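Local coordinates for BlEst2 (Bacillus licheniformis, PDB 6WPX), which probably hydrolyses ester bonds as a lipase or esterase and is captured here in its propeptide form, carrying a C-terminal domain with autoinhibitory effects, at residues Pro48-Val53 against Glu71-Asn76; Ala100-Ile105 against Ser127-His132. All blocks are in the same frame, centred on the assembly; numbering follows the deposited sequence.

Interaction 1: Pro48-Val53 against Glu71-Asn76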
loop_
_atom_site.group_PDB
_atom_site.type_symbol
_atom_site.label_atom_id
_atom_site.label_comp_id
_atom_site.label_asym_id
_atom_site.label_seq_id
_atom_site.Cartn_x
_atom_site.Cartn_y
_atom_site.Cartn_z
ATOM N N PRO A 48 -30.333 2.064 -7.319
ATOM C CA PRO A 48 -29.577 2.310 -8.563
ATOM C C PRO A 48 -28.709 1.102 -8.946
ATOM O O PRO A 48 -28.301 0.349 -8.052
ATOM C CB PRO A 48 -28.700 3.529 -8.217
ATOM C CG PRO A 48 -29.411 4.185 -7.051
ATOM C CD PRO A 48 -29.931 3.011 -6.256
ATOM N N PRO A 49 -28.411 0.877 -10.248
ATOM C CA PRO A 49 -27.516 -0.233 -10.592
ATOM C C PRO A 49 -26.111 0.012 -10.011
ATOM O O PRO A 49 -25.701 1.157 -9.794
ATOM C CB PRO A 49 -27.471 -0.191 -12.128
ATOM C CG PRO A 49 -28.702 0.655 -12.525
ATOM C CD PRO A 49 -28.806 1.655 -11.445
ATOM N N ILE A 50 -25.385 -1.066 -9.737
ATOM C CA ILE A 50 -24.030 -0.931 -9.186
ATOM C C ILE A 50 -23.012 -1.253 -10.241
ATOM O O ILE A 50 -23.095 -2.305 -10.864
ATOM C CB ILE A 50 -23.811 -1.825 -7.938
ATOM C CG1 ILE A 50 -24.859 -1.585 -6.843
ATOM C CG2 ILE A 50 -22.388 -1.672 -7.410
ATOM C CD1 ILE A 50 -25.042 -2.819 -5.942
ATOM N N VAL A 51 -22.010 -0.394 -10.387
ATOM C CA VAL A 51 -20.868 -0.672 -11.251
ATOM C C VAL A 51 -19.719 -1.064 -10.323
ATOM O O VAL A 51 -19.297 -0.266 -9.484
ATOM C CB VAL A 51 -20.497 0.498 -12.187
ATOM C CG1 VAL A 51 -19.208 0.193 -12.967
ATOM C CG2 VAL A 51 -21.641 0.794 -13.139
ATOM N N PHE A 52 -19.232 -2.302 -10.477
ATOM C CA PHE A 52 -18.135 -2.833 -9.666
ATOM C C PHE A 52 -16.827 -2.563 -10.356
ATOM O O PHE A 52 -16.669 -2.892 -11.532
ATOM C CB PHE A 52 -18.346 -4.323 -9.364
ATOM C CG PHE A 52 -19.486 -4.554 -8.398
ATOM C CD1 PHE A 52 -19.272 -4.520 -7.016
ATOM C CD2 PHE A 52 -20.774 -4.809 -8.863
ATOM C CE1 PHE A 52 -20.326 -4.746 -6.124
ATOM C CE2 PHE A 52 -21.819 -5.076 -7.966
ATOM C CZ PHE A 52 -21.586 -5.037 -6.604
ATOM N N VAL A 53 -15.908 -1.886 -9.634
ATOM C CA VAL A 53 -14.614 -1.446 -10.167
ATOM C C VAL A 53 -13.470 -2.140 -9.429
ATOM O O VAL A 53 -13.323 -1.965 -8.219
ATOM C CB VAL A 53 -14.481 0.102 -10.181
ATOM C CG1 VAL A 53 -13.167 0.545 -10.853
ATOM C CG2 VAL A 53 -15.673 0.754 -10.885
ATOM N N GLU A 71 -24.059 -12.313 -7.606
ATOM C CA GLU A 71 -25.236 -13.016 -7.077
ATOM C C GLU A 71 -25.788 -12.243 -5.878
ATOM O O GLU A 71 -26.996 -12.134 -5.740
ATOM C CB GLU A 71 -24.860 -14.455 -6.687
ATOM C CG GLU A 71 -26.004 -15.295 -6.159
ATOM C CD GLU A 71 -25.664 -16.744 -5.847
ATOM O OE1 GLU A 71 -24.585 -16.997 -5.261
ATOM O OE2 GLU A 71 -26.508 -17.621 -6.137
ATOM N N GLN A 72 -24.911 -11.694 -5.037
ATOM C CA GLN A 72 -25.314 -10.880 -3.879
ATOM C C GLN A 72 -26.116 -9.652 -4.343
ATOM O O GLN A 72 -27.168 -9.362 -3.789
ATOM C CB GLN A 72 -24.075 -10.430 -3.078
ATOM C CG GLN A 72 -23.433 -11.573 -2.286
ATOM C CD GLN A 72 -24.248 -12.009 -1.101
ATOM O OE1 GLN A 72 -25.031 -11.242 -0.530
ATOM N NE2 GLN A 72 -24.098 -13.262 -0.720
ATOM N N ALA A 73 -25.625 -8.964 -5.372
ATOM C CA ALA A 73 -26.285 -7.787 -5.944
ATOM C C ALA A 73 -27.645 -8.170 -6.518
ATOM O O ALA A 73 -28.659 -7.570 -6.148
ATOM C CB ALA A 73 -25.399 -7.155 -7.018
ATOM N N TRP A 74 -27.679 -9.192 -7.381
ATOM C CA TRP A 74 -28.909 -9.671 -8.008
ATOM C C TRP A 74 -29.946 -10.136 -6.988
ATOM O O TRP A 74 -31.094 -9.681 -7.050
ATOM C CB TRP A 74 -28.611 -10.776 -9.030
ATOM C CG TRP A 74 -29.839 -11.281 -9.737
ATOM C CD1 TRP A 74 -30.409 -10.754 -10.851
ATOM C CD2 TRP A 74 -30.696 -12.342 -9.314
ATOM N NE1 TRP A 74 -31.549 -11.447 -11.177
ATOM C CE2 TRP A 74 -31.743 -12.438 -10.256
ATOM C CE3 TRP A 74 -30.664 -13.255 -8.239
ATOM C CZ2 TRP A 74 -32.765 -13.394 -10.151
ATOM C CZ3 TRP A 74 -31.687 -14.180 -8.123
ATOM C CH2 TRP A 74 -32.707 -14.266 -9.086
ATOM N N LYS A 75 -29.564 -11.020 -6.035
ATOM C CA LYS A 75 -30.536 -11.564 -5.074
ATOM C C LYS A 75 -31.118 -10.494 -4.134
ATOM O O LYS A 75 -32.169 -10.701 -3.555
ATOM C CB LYS A 75 -29.965 -12.763 -4.293
ATOM C CG LYS A 75 -29.054 -12.427 -3.131
ATOM C CD LYS A 75 -28.555 -13.717 -2.539
ATOM C CE LYS A 75 -27.485 -13.552 -1.497
ATOM N NZ LYS A 75 -27.075 -14.899 -0.991
ATOM N N ASN A 76 -30.444 -9.361 -4.016
ATOM C CA ASN A 76 -30.888 -8.253 -3.190
ATOM C C ASN A 76 -31.589 -7.174 -4.009
ATOM O O ASN A 76 -31.858 -6.091 -3.496
ATOM C CB ASN A 76 -29.745 -7.709 -2.348
ATOM C CG ASN A 76 -29.409 -8.614 -1.165
ATOM O OD1 ASN A 76 -30.196 -8.754 -0.243
ATOM N ND2 ASN A 76 -28.274 -9.311 -1.198
#

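Interaction 2: Ala100-Ile105 against Ser127-His132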
loop_
_atom_site.group_PDB
_atom_site.type_symbol
_atom_site.label_atom_id
_atom_site.label_comp_id
_atom_site.label_asym_id
_atom_site.label_seq_id
_atom_site.Cartn_x
_atom_site.Cartn_y
_atom_site.Cartn_z
ATOM N N ALA A 100 -15.569 7.509 -19.674
ATOM C CA ALA A 100 -16.079 7.244 -21.023
ATOM C C ALA A 100 -17.083 6.084 -21.007
ATOM O O ALA A 100 -18.159 6.208 -21.593
ATOM C CB ALA A 100 -14.928 6.942 -21.969
ATOM N N LYS A 101 -16.773 4.993 -20.269
ATOM C CA LYS A 101 -17.663 3.828 -20.198
ATOM C C LYS A 101 -18.858 4.067 -19.317
ATOM O O LYS A 101 -19.908 3.502 -19.593
ATOM C CB LYS A 101 -16.914 2.537 -19.805
ATOM C CG LYS A 101 -15.654 2.220 -20.646
ATOM C CD LYS A 101 -15.945 2.026 -22.144
ATOM C CE LYS A 101 -14.679 1.839 -22.954
ATOM N NZ LYS A 101 -15.017 1.535 -24.360
ATOM N N LEU A 102 -18.735 4.931 -18.280
ATOM C CA LEU A 102 -19.867 5.257 -17.402
ATOM C C LEU A 102 -20.974 5.950 -18.195
ATOM O O LEU A 102 -22.141 5.746 -17.905
ATOM C CB LEU A 102 -19.452 6.078 -16.176
ATOM C CG LEU A 102 -18.690 5.319 -15.078
ATOM C CD1 LEU A 102 -18.111 6.301 -14.064
ATOM C CD2 LEU A 102 -19.583 4.298 -14.383
ATOM N N ARG A 103 -20.613 6.689 -19.252
ATOM C CA ARG A 103 -21.601 7.303 -20.132
ATOM C C ARG A 103 -22.419 6.179 -20.816
ATOM O O ARG A 103 -23.646 6.268 -20.854
ATOM C CB ARG A 103 -20.907 8.212 -21.170
ATOM C CG ARG A 103 -21.932 8.935 -22.027
ATOM C CD ARG A 103 -21.345 9.806 -23.100
ATOM N NE ARG A 103 -22.402 10.359 -23.955
ATOM C CZ ARG A 103 -23.143 11.433 -23.669
ATOM N NH1 ARG A 103 -22.988 12.068 -22.512
ATOM N NH2 ARG A 103 -24.072 11.851 -24.520
ATOM N N GLU A 104 -21.741 5.119 -21.326
ATOM C CA GLU A 104 -22.383 3.955 -21.970
ATOM C C GLU A 104 -23.208 3.165 -20.945
ATOM O O GLU A 104 -24.300 2.696 -21.259
ATOM C CB GLU A 104 -21.343 3.006 -22.578
ATOM C CG GLU A 104 -20.431 3.608 -23.630
ATOM C CD GLU A 104 -19.380 2.649 -24.151
ATOM O OE1 GLU A 104 -19.350 1.476 -23.712
ATOM O OE2 GLU A 104 -18.563 3.083 -24.995
ATOM N N ILE A 105 -22.696 3.022 -19.718
ATOM C CA ILE A 105 -23.412 2.299 -18.671
ATOM C C ILE A 105 -24.685 3.069 -18.279
ATOM O O ILE A 105 -25.756 2.465 -18.152
ATOM C CB ILE A 105 -22.495 1.959 -17.471
ATOM C CG1 ILE A 105 -21.312 1.056 -17.921
ATOM C CG2 ILE A 105 -23.300 1.285 -16.363
ATOM C CD1 ILE A 105 -20.059 0.998 -16.905
ATOM N N SER A 127 -11.177 9.957 -9.851
ATOM C CA SER A 127 -10.611 10.619 -11.015
ATOM C C SER A 127 -11.678 10.713 -12.109
ATOM O O SER A 127 -11.850 11.787 -12.677
ATOM C CB SER A 127 -9.396 9.857 -11.523
ATOM O OG SER A 127 -8.987 10.398 -12.763
ATOM N N ALA A 128 -12.400 9.598 -12.393
ATOM C CA ALA A 128 -13.463 9.585 -13.401
ATOM C C ALA A 128 -14.486 10.658 -13.079
ATOM O O ALA A 128 -14.783 11.483 -13.935
ATOM C CB ALA A 128 -14.155 8.221 -13.444
ATOM N N LEU A 129 -14.967 10.701 -11.842
ATOM C CA LEU A 129 -16.011 11.657 -11.463
ATOM C C LEU A 129 -15.570 13.104 -11.389
ATOM O O LEU A 129 -16.266 13.975 -11.898
ATOM C CB LEU A 129 -16.635 11.230 -10.136
ATOM C CG LEU A 129 -17.840 10.299 -10.258
ATOM C CD1 LEU A 129 -17.461 8.955 -10.777
ATOM C CD2 LEU A 129 -18.472 10.107 -8.940
ATOM N N ILE A 130 -14.440 13.363 -10.717
ATOM C CA ILE A 130 -13.977 14.721 -10.484
ATOM C C ILE A 130 -13.180 15.302 -11.662
ATOM O O ILE A 130 -13.507 16.380 -12.135
ATOM C CB ILE A 130 -13.207 14.760 -9.133
ATOM C CG1 ILE A 130 -14.208 14.525 -7.954
ATOM C CG2 ILE A 130 -12.394 16.073 -8.979
ATOM C CD1 ILE A 130 -13.640 14.112 -6.622
ATOM N N HIS A 131 -12.148 14.611 -12.122
ATOM C CA HIS A 131 -11.273 15.112 -13.177
ATOM C C HIS A 131 -11.748 14.758 -14.599
ATOM O O HIS A 131 -11.259 15.345 -15.563
ATOM C CB HIS A 131 -9.828 14.661 -12.916
ATOM C CG HIS A 131 -9.332 15.067 -11.560
ATOM N ND1 HIS A 131 -9.173 16.400 -11.216
ATOM C CD2 HIS A 131 -9.001 14.304 -10.495
ATOM C CE1 HIS A 131 -8.716 16.405 -9.977
ATOM N NE2 HIS A 131 -8.598 15.169 -9.499
ATOM N N HIS A 132 -12.723 13.840 -14.738
ATOM C CA HIS A 132 -13.225 13.475 -16.073
ATOM C C HIS A 132 -14.722 13.618 -16.166
ATOM O O HIS A 132 -15.356 13.008 -17.026
ATOM C CB HIS A 132 -12.726 12.084 -16.500
ATOM C CG HIS A 132 -11.244 12.037 -16.608
ATOM N ND1 HIS A 132 -10.458 11.688 -15.524
ATOM C CD2 HIS A 132 -10.443 12.391 -17.634
ATOM C CE1 HIS A 132 -9.208 11.819 -15.938
ATOM N NE2 HIS A 132 -9.155 12.217 -17.204
#

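Interaction 1: Pro48-Val53 against Glu71-Asn76
The Phe52 ring meets Ala73 with its edge: the methyl CB lies near the ring plane, 4.2 Å from Phe52 CE2 and 4.4 Å from Phe52 CZ, so it faces the bond between those two carbons. One face of the ring is taken by Ile50, whose CG2 stands 3.4 Å above the plane, offset toward the rim, and comes within 3.5 Å of Phe52 CE2. The ring also meets Phe82 almost parallel, with planes at about 10°, and Trp63 more steeply inclined. Ile50 serves both neighbours through separate branches. With CG2 over the ring, the other branch runs out extended (chi2 155°) toward the helix and brings Ile50 CD1 to 4.5 Å from Ala73 CB. Ala73 CB is thus the one methyl that both strand side chains reach, and the helix lies close over the strand here, with CA atoms of Ile50 and Ala73 7.9 Å apart, consistent with the small side chain at the point of contact. All three residues are buried, and the contact is wholly apolar. Just past the helix, the amide of Asn76 folds back: ND2 donates to Gln72 O at 2.8 Å, tilted 24° from the carbonyl plane, while Asn76 N reaches the same oxygen weakly. Phe264 of helix 260-267 touches Ile50, Gln72 and Asn76, covering this end. Strand 50-53, helix 69-75 and strand 80-83 form a beta-alpha-beta unit with parallel neighbouring strands, as expected of the central sheet of an alpha/beta-hydrolase fold.

Interaction 2: Ala100-Ile105 against Ser127-His132
Two helices that flank the central, mostly parallel sheet of the alpha/beta-hydrolase fold, 91-109 and 121-131, pack together where Leu102 of the first meets Ala128 and Leu129 of the second. Leu102 carries its side of the contact with a single methyl. Its CD1 continues the side chain in an extended line (chi2 169°) toward the second helix, where it lies 4.4 Å from Ala128 CB and meets Leu129 CD1 tip to tip at 4.3 Å. Ala128 directs its methyl at the first helix from the start, whereas Leu129 leaves its backbone obliquely and only the end of its side chain swings nearer. The touching residues are buried and their packing is purely apolar. Within 127-132, the Ser127 carbonyl is a shared acceptor: His132 ND1 donates to Ser127 O at 3.2 Å from well above the carbonyl plane, 67° out of it, and the backbone N atoms of His131 and His132 add weak bonds. The side-chain bond, poorly directed though it is, is consistent with the ring's place beside Ser127, where it also touches Ala96 and Ala99 of helix 91-109. Beneath the contact, Leu102 and Leu129 both rest on Leu115 of strand 113-118 and Val138 of strand 138-144, while Ala134, in the loop that follows the second helix, also touches Leu102; the pair thus straddles the two adjacent strands.

How the interactions relate
Interactions 1 and 2 follow one another along the chain, with centres about 19 Å apart, and meet through strand 50-53. Ile50 and Phe52 face helix 69-75, whereas Val51, between them, points to the other side of the sheet. There Val51 CG2 packs 3.7 Å from Ile105 CG2, and Val51 CG2 also lies 4.2 Å from Leu102 CD2, the methyl of Leu102 not used in interaction 2. The strand is therefore sandwiched between helices 69-75 and 91-109. In alpha/beta hydrolases the nucleophile sits in the sharp turn between a central strand and the next helix, a position consistent here with the link from strand 113-118 to helix 121-131.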